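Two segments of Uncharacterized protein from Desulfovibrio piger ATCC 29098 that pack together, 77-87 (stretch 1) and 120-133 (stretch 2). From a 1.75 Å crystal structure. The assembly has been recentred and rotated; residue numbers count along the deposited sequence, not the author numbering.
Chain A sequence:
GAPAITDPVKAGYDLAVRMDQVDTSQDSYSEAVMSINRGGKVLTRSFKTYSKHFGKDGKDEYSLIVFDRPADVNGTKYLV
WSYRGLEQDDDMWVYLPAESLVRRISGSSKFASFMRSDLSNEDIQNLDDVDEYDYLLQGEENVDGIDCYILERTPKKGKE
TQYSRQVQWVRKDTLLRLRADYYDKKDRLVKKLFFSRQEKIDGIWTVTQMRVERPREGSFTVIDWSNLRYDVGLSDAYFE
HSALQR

Stretch 1 77-87: KYLVWSYRGLE
Stretch 2, residues 120-133: SNEDIQNLDDVDEY

Stretch 1 is a strand from K77 to S82 that continues as loop to E87. Its backbone is extended, with V80 at phi/psi -123/127. Y78, V80 and S82 point toward stretch 2; the residues between them, L79 and W81, are out of its reach. The two stretches run in the same direction, and their CA atoms pair as S82 with Q125 (6.2 Å), R84 with D129 (6.6 Å), G85 with D131 (6.5 Å) and L86 with E132 (6.7 Å). Together they bury 536 Å².

Stretch 2 opens at S120, whose N donates to D123 OD2 (2.8 Å). Residues 121-124 have helical phi/psi; I124 N bonds to N121 O at 3.2 Å. N121 (chi1 m) meets Y78 (chi1 m) through water 1. This water lies 2.6 Å from Y78 OH and donates to N121 OD1 at 2.6 Å. The direct approach, Y78 CE2 to N121 OD1, is longer at 4.3 Å.

I124 (m, m) points toward the strand. Its CG2 lies 4.1 Å from V80 CG2, an apolar contact. V80 has chi1 t, and its CG1 is also 4.1 Å from Q125 CG. Q125 has phi/psi -80/-179, outside the helical values of residues 121-124.

N126 (-51/116, chi1 t) points toward stretch 1. Its N donates a weak hydrogen bond to S82 OG (3.5 Å, 163°); S82 has chi1 t. N126 OD1 accepts from D128 N at 2.9 Å, bracing the loop. N126 ND2 lies over one face of the R84 guanidinium, 3.2 Å from R84 NH1. Both are donors, so no hydrogen bond joins them.

D128 has phi/psi -123/49. D128 O lies at the edge of the R84 guanidinium, near its plane, 3.1 Å from R84 NH1. R84 points away at CB, but chi angles t, p, p bring its end back.

D129 (-84/80, chi1 t) completes a water site. Water 2 donates to D129 OD2 (2.9 Å) and S82 OG (3.1 Å) and accepts from N126 ND2 (3.0 Å), linking three side chains. D129 OD2 is also 3.2 Å from Y83 O, but both are acceptors. G85 N is 3.7 Å from D129 OD1. G85 has phi/psi 105/170, where a CB would jam against the preceding carbonyl O.

The chain turns through V130 (-45/-45) and D131 (-85/12), and E132 N bonds to D129 O at 3.0 Å. L86 (m, t) sets CD1 3.8 Å from D131 O and CD2 3.3 Å from E132 OE2. E132 (m, t) also brings OE2 to 4.0 Å from G85 O. Y133 makes no contact.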

# COMPACT_ATOMS: atom_id res chain seq x y z
N LYS A 77 2.34 5.46 -16.05
CA LYS A 77 3.41 5.11 -15.15
C LYS A 77 3.38 5.99 -13.90
O LYS A 77 3.21 7.20 -14.00
CB LYS A 77 4.79 5.23 -15.81
CG LYS A 77 5.06 4.26 -16.96
CD LYS A 77 6.34 4.68 -17.65
CE LYS A 77 6.88 3.63 -18.57
NZ LYS A 77 8.28 3.93 -18.97
N TYR A 78 3.54 5.36 -12.73
CA TYR A 78 3.67 6.04 -11.44
C TYR A 78 5.05 5.80 -10.89
O TYR A 78 5.48 4.65 -10.82
CB TYR A 78 2.65 5.56 -10.42
CG TYR A 78 1.26 6.06 -10.68
CD1 TYR A 78 0.45 5.47 -11.66
CD2 TYR A 78 0.71 7.09 -9.91
CE1 TYR A 78 -0.84 5.91 -11.89
CE2 TYR A 78 -0.59 7.54 -10.14
CZ TYR A 78 -1.37 6.92 -11.10
OH TYR A 78 -2.66 7.36 -11.31
N LEU A 79 5.76 6.89 -10.53
CA LEU A 79 7.08 6.81 -9.91
C LEU A 79 6.92 7.25 -8.44
O LEU A 79 6.39 8.32 -8.19
CB LEU A 79 8.12 7.67 -10.66
CG LEU A 79 9.56 7.70 -10.09
CD1 LEU A 79 10.15 6.31 -9.97
CD2 LEU A 79 10.46 8.54 -10.97
N VAL A 80 7.30 6.40 -7.48
CA VAL A 80 7.14 6.74 -6.07
C VAL A 80 8.50 6.66 -5.38
O VAL A 80 9.19 5.65 -5.52
CB VAL A 80 6.10 5.84 -5.33
CG1 VAL A 80 5.88 6.34 -3.90
CG2 VAL A 80 4.79 5.70 -6.10
N TRP A 81 8.88 7.74 -4.69
CA TRP A 81 10.08 7.83 -3.85
C TRP A 81 9.59 8.00 -2.43
O TRP A 81 9.16 9.09 -2.02
CB TRP A 81 10.99 8.99 -4.28
CG TRP A 81 11.64 8.86 -5.62
CD1 TRP A 81 11.56 7.80 -6.49
CD2 TRP A 81 12.46 9.85 -6.26
NE1 TRP A 81 12.29 8.07 -7.63
CE2 TRP A 81 12.85 9.32 -7.51
CE3 TRP A 81 12.93 11.12 -5.88
CZ2 TRP A 81 13.68 10.02 -8.39
CZ3 TRP A 81 13.74 11.83 -6.76
CH2 TRP A 81 14.11 11.28 -8.00
N SER A 82 9.51 6.87 -1.72
CA SER A 82 8.97 6.77 -0.37
C SER A 82 10.13 6.74 0.63
O SER A 82 11.04 5.92 0.50
CB SER A 82 8.06 5.54 -0.26
OG SER A 82 7.30 5.51 0.94
N TYR A 83 10.16 7.71 1.55
CA TYR A 83 11.26 7.90 2.50
C TYR A 83 10.95 7.47 3.93
O TYR A 83 9.86 7.73 4.46
CB TYR A 83 11.68 9.37 2.54
CG TYR A 83 11.95 9.98 1.18
CD1 TYR A 83 13.09 9.64 0.45
CD2 TYR A 83 11.05 10.86 0.60
CE1 TYR A 83 13.32 10.15 -0.82
CE2 TYR A 83 11.25 11.37 -0.68
CZ TYR A 83 12.40 11.03 -1.38
OH TYR A 83 12.63 11.58 -2.61
N ARG A 84 11.91 6.82 4.57
CA ARG A 84 11.79 6.44 5.97
C ARG A 84 11.94 7.70 6.80
O ARG A 84 12.90 8.46 6.61
CB ARG A 84 12.84 5.38 6.35
CG ARG A 84 12.49 4.57 7.61
CD ARG A 84 11.27 3.67 7.44
NE ARG A 84 11.53 2.50 6.60
CZ ARG A 84 10.70 1.46 6.49
NH1 ARG A 84 9.56 1.44 7.16
NH2 ARG A 84 11.02 0.44 5.71
N GLY A 85 10.95 7.95 7.65
CA GLY A 85 10.96 9.12 8.53
C GLY A 85 10.04 10.23 8.09
O GLY A 85 9.52 10.21 6.96
N LEU A 86 9.84 11.24 8.95
CA LEU A 86 8.90 12.30 8.58
C LEU A 86 9.56 13.57 8.00
O LEU A 86 8.82 14.47 7.64
CB LEU A 86 8.03 12.69 9.80
CG LEU A 86 6.88 11.75 10.14
CD1 LEU A 86 6.48 11.87 11.60
CD2 LEU A 86 5.67 11.99 9.21
N GLU A 87 10.89 13.67 7.93
CA GLU A 87 11.55 14.91 7.50
C GLU A 87 11.21 15.35 6.09
O GLU A 87 11.12 16.55 5.82
CB GLU A 87 13.07 14.80 7.59
CG GLU A 87 13.59 14.84 9.00
CD GLU A 87 13.79 13.51 9.70
OE1 GLU A 87 13.06 12.53 9.40
OE2 GLU A 87 14.66 13.46 10.60
N SER A 120 -6.49 5.05 -2.72
CA SER A 120 -6.09 6.44 -2.90
C SER A 120 -4.64 6.47 -3.31
O SER A 120 -3.96 5.46 -3.14
CB SER A 120 -6.28 7.22 -1.60
OG SER A 120 -7.65 7.35 -1.26
N ASN A 121 -4.13 7.62 -3.82
CA ASN A 121 -2.71 7.73 -4.19
C ASN A 121 -1.79 7.48 -2.97
O ASN A 121 -0.74 6.84 -3.10
CB ASN A 121 -2.42 9.12 -4.79
CG ASN A 121 -3.09 9.34 -6.10
OD1 ASN A 121 -3.23 8.42 -6.90
ND2 ASN A 121 -3.56 10.56 -6.34
N GLU A 122 -2.23 7.90 -1.77
CA GLU A 122 -1.42 7.69 -0.57
C GLU A 122 -1.36 6.21 -0.15
O GLU A 122 -0.39 5.83 0.46
CB GLU A 122 -1.90 8.55 0.61
CG GLU A 122 -3.24 8.16 1.22
CD GLU A 122 -3.54 8.91 2.51
OE1 GLU A 122 -2.69 8.91 3.43
OE2 GLU A 122 -4.65 9.49 2.60
N ASP A 123 -2.36 5.39 -0.55
CA ASP A 123 -2.38 3.96 -0.25
C ASP A 123 -1.27 3.18 -0.98
O ASP A 123 -0.96 2.06 -0.58
CB ASP A 123 -3.75 3.36 -0.59
CG ASP A 123 -4.90 3.90 0.25
OD1 ASP A 123 -4.66 4.32 1.39
OD2 ASP A 123 -6.04 3.87 -0.23
N ILE A 124 -0.69 3.79 -2.05
CA ILE A 124 0.35 3.22 -2.89
C ILE A 124 1.77 3.39 -2.27
O ILE A 124 2.67 2.67 -2.66
CB ILE A 124 0.22 3.83 -4.32
CG1 ILE A 124 -1.12 3.42 -5.00
CG2 ILE A 124 1.41 3.57 -5.22
CD1 ILE A 124 -1.57 2.02 -4.84
N GLN A 125 1.94 4.26 -1.27
CA GLN A 125 3.24 4.41 -0.57
C GLN A 125 3.43 3.30 0.51
O GLN A 125 2.54 2.46 0.69
CB GLN A 125 3.33 5.78 0.10
CG GLN A 125 3.16 6.94 -0.87
CD GLN A 125 2.68 8.20 -0.19
OE1 GLN A 125 2.19 8.20 0.95
NE2 GLN A 125 2.78 9.29 -0.90
N ASN A 126 4.59 3.33 1.24
CA ASN A 126 4.98 2.39 2.30
C ASN A 126 3.87 2.23 3.33
O ASN A 126 3.48 3.20 3.99
CB ASN A 126 6.28 2.86 2.98
CG ASN A 126 6.92 1.93 4.00
OD1 ASN A 126 6.44 0.84 4.31
ND2 ASN A 126 8.04 2.37 4.56
N LEU A 127 3.33 1.00 3.43
CA LEU A 127 2.24 0.65 4.35
C LEU A 127 2.77 0.46 5.80
O LEU A 127 1.97 0.51 6.74
CB LEU A 127 1.51 -0.63 3.85
CG LEU A 127 0.27 -1.17 4.60
CD1 LEU A 127 -0.83 -0.14 4.74
CD2 LEU A 127 -0.30 -2.39 3.89
N ASP A 128 4.10 0.29 5.98
CA ASP A 128 4.65 0.02 7.30
C ASP A 128 5.73 1.04 7.75
O ASP A 128 6.78 0.65 8.26
CB ASP A 128 5.19 -1.42 7.35
CG ASP A 128 4.09 -2.48 7.29
OD1 ASP A 128 3.40 -2.68 8.32
OD2 ASP A 128 3.91 -3.09 6.21
N ASP A 129 5.43 2.36 7.62
CA ASP A 129 6.32 3.44 8.08
C ASP A 129 6.02 3.66 9.57
O ASP A 129 5.24 4.54 9.93
CB ASP A 129 6.09 4.71 7.23
CG ASP A 129 7.29 5.64 7.15
OD1 ASP A 129 7.84 5.99 8.22
OD2 ASP A 129 7.65 6.04 6.02
N VAL A 130 6.61 2.77 10.42
CA VAL A 130 6.39 2.61 11.86
C VAL A 130 6.36 3.96 12.64
O VAL A 130 5.46 4.15 13.47
CB VAL A 130 7.40 1.62 12.50
CG1 VAL A 130 7.35 1.64 14.02
CG2 VAL A 130 7.16 0.19 12.01
N ASP A 131 7.30 4.86 12.35
CA ASP A 131 7.39 6.11 13.12
C ASP A 131 6.46 7.23 12.61
O ASP A 131 6.53 8.36 13.11
CB ASP A 131 8.85 6.57 13.21
CG ASP A 131 9.74 5.64 14.03
OD1 ASP A 131 9.35 5.27 15.17
OD2 ASP A 131 10.84 5.29 13.54
N GLU A 132 5.52 6.92 11.73
CA GLU A 132 4.56 7.93 11.31
C GLU A 132 3.28 7.85 12.16
O GLU A 132 2.42 8.73 12.07
CB GLU A 132 4.25 7.84 9.81
CG GLU A 132 5.40 8.27 8.92
CD GLU A 132 5.03 8.63 7.49
OE1 GLU A 132 4.23 7.89 6.88
OE2 GLU A 132 5.58 9.62 6.97
N TYR A 133 3.21 6.84 13.07
CA TYR A 133 2.01 6.56 13.86
C TYR A 133 2.22 6.33 15.35
O TYR A 133 3.29 5.94 15.79
CB TYR A 133 1.33 5.27 13.31
CG TYR A 133 1.09 5.27 11.82
CD1 TYR A 133 2.06 4.80 10.94
CD2 TYR A 133 -0.10 5.74 11.28
CE1 TYR A 133 1.85 4.80 9.55
CE2 TYR A 133 -0.33 5.74 9.91
CZ TYR A 133 0.66 5.29 9.04
OH TYR A 133 0.45 5.30 7.68
O HOH W 1 -3.74 8.84 -9.40
O HOH W 2 8.94 5.03 3.58